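Local coordinates for hypothetical protein XCC3642 (Xanthomonas campestris pv. campestris, PDB 2E12) that is of unknown function but adopts a novel variant of the Sm-like fold, consistent with a role related to that of Lsm proteins, at residues H7-E11 against Q12-A16. Numbering follows the deposited sequence.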
# COMPACT_ATOMS: atom_id res chain seq x y z
N HIS A 7 -3.20 19.20 -4.16
CA HIS A 7 -2.48 18.25 -5.02
C HIS A 7 -3.29 16.96 -5.15
O HIS A 7 -4.06 16.63 -4.25
CB HIS A 7 -1.11 17.87 -4.42
CG HIS A 7 -0.25 19.05 -4.06
ND1 HIS A 7 -0.44 19.78 -2.90
CD2 HIS A 7 0.81 19.61 -4.69
CE1 HIS A 7 0.47 20.73 -2.83
NE2 HIS A 7 1.24 20.65 -3.90
N VAL A 8 -3.14 16.24 -6.27
CA VAL A 8 -3.86 14.96 -6.49
C VAL A 8 -2.92 13.94 -7.17
O VAL A 8 -2.04 14.32 -7.94
CB VAL A 8 -5.16 15.14 -7.34
CG1 VAL A 8 -6.20 15.92 -6.55
CG2 VAL A 8 -4.84 15.87 -8.64
N TYR A 9 -3.14 12.64 -6.91
CA TYR A 9 -2.27 11.57 -7.45
C TYR A 9 -2.93 10.44 -8.26
O TYR A 9 -4.00 9.95 -7.91
CB TYR A 9 -1.50 10.94 -6.28
CG TYR A 9 -0.74 11.97 -5.47
CD1 TYR A 9 0.55 12.36 -5.83
CD2 TYR A 9 -1.34 12.60 -4.38
CE1 TYR A 9 1.22 13.35 -5.13
CE2 TYR A 9 -0.68 13.59 -3.68
CZ TYR A 9 0.60 13.97 -4.06
OH TYR A 9 1.26 14.96 -3.37
N THR A 10 -2.25 10.00 -9.32
CA THR A 10 -2.77 8.95 -10.20
C THR A 10 -1.83 7.75 -10.38
O THR A 10 -2.21 6.76 -11.00
CB THR A 10 -3.08 9.51 -11.61
OG1 THR A 10 -1.86 9.93 -12.24
CG2 THR A 10 -4.02 10.69 -11.52
N GLU A 11 -0.62 7.84 -9.84
CA GLU A 11 0.35 6.75 -9.97
C GLU A 11 0.13 5.68 -8.89
O GLU A 11 0.02 6.00 -7.71
CB GLU A 11 1.77 7.30 -9.89
CG GLU A 11 2.85 6.37 -10.42
CD GLU A 11 2.79 6.21 -11.93
OE1 GLU A 11 2.65 7.24 -12.64
OE2 GLU A 11 2.89 5.06 -12.42
N GLN A 12 0.07 4.42 -9.31
CA GLN A 12 -0.17 3.31 -8.39
C GLN A 12 0.74 3.22 -7.17
O GLN A 12 0.36 2.64 -6.15
CB GLN A 12 -0.16 1.98 -9.16
CG GLN A 12 -1.31 1.88 -10.16
CD GLN A 12 -2.63 2.34 -9.56
OE1 GLN A 12 -3.20 1.69 -8.69
NE2 GLN A 12 -3.12 3.49 -10.03
N ALA A 13 1.94 3.79 -7.27
CA ALA A 13 2.87 3.76 -6.14
C ALA A 13 2.41 4.73 -5.05
O ALA A 13 2.56 4.44 -3.86
CB ALA A 13 4.27 4.13 -6.60
N GLN A 14 1.88 5.88 -5.46
CA GLN A 14 1.40 6.88 -4.52
C GLN A 14 0.05 6.48 -3.94
O GLN A 14 -0.27 6.82 -2.81
CB GLN A 14 1.27 8.26 -5.18
CG GLN A 14 2.57 9.04 -5.32
CD GLN A 14 3.66 8.26 -6.03
OE1 GLN A 14 4.28 7.36 -5.45
NE2 GLN A 14 3.91 8.59 -7.29
N ILE A 15 -0.75 5.76 -4.73
CA ILE A 15 -2.04 5.31 -4.25
C ILE A 15 -1.78 4.21 -3.23
O ILE A 15 -2.48 4.11 -2.21
CB ILE A 15 -2.92 4.78 -5.39
CG1 ILE A 15 -3.20 5.88 -6.40
CG2 ILE A 15 -4.24 4.29 -4.82
CD1 ILE A 15 -4.05 5.44 -7.55
N ALA A 16 -0.77 3.38 -3.50
CA ALA A 16 -0.41 2.30 -2.58
C ALA A 16 0.02 2.88 -1.23
O ALA A 16 -0.32 2.36 -0.17
CB ALA A 16 0.72 1.45 -3.17
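The Tyr9 ring is met obliquely by Gln14 CG, not by the amide: CG lies 3.9 Å from Tyr9 CD1, while the ring and amide planes stand 89° apart. This is the entry into helix 12-23, which precedes the strands of the Sm-like fold, and Glu11 occupies its N-cap position. With CG anti to the carbonyl carbon (chi1 -80°), Gln14 brings that atom to the ring; the bend at chi2 then turns the amide toward Glu11, and Gln14 NE2 lies beside Glu11 CB (3.6 Å) and CG. Tyr9 CB also approaches Gln14 CB at 4.0 Å, so the contact includes the root of each side chain. At its far end, Tyr9 OH is hydrogen-bonded to Asp84, tying the incoming chain to the loop before strand 86-91. The CB bond of Gln12 is directed away, its bent chain brings NE2 near Thr10 O, and OE1 makes a weak hydrogen bond to His20 of the second subunit. The first helical turn is closed through Glu11 O, which accepts a weak bond from Gln14 N and a straighter one from Ile15 N (3.1 Å, 154°), the latter in the carbonyl plane. Beside that oxygen packs Ile15 CG1, 3.5 Å from Glu11 O.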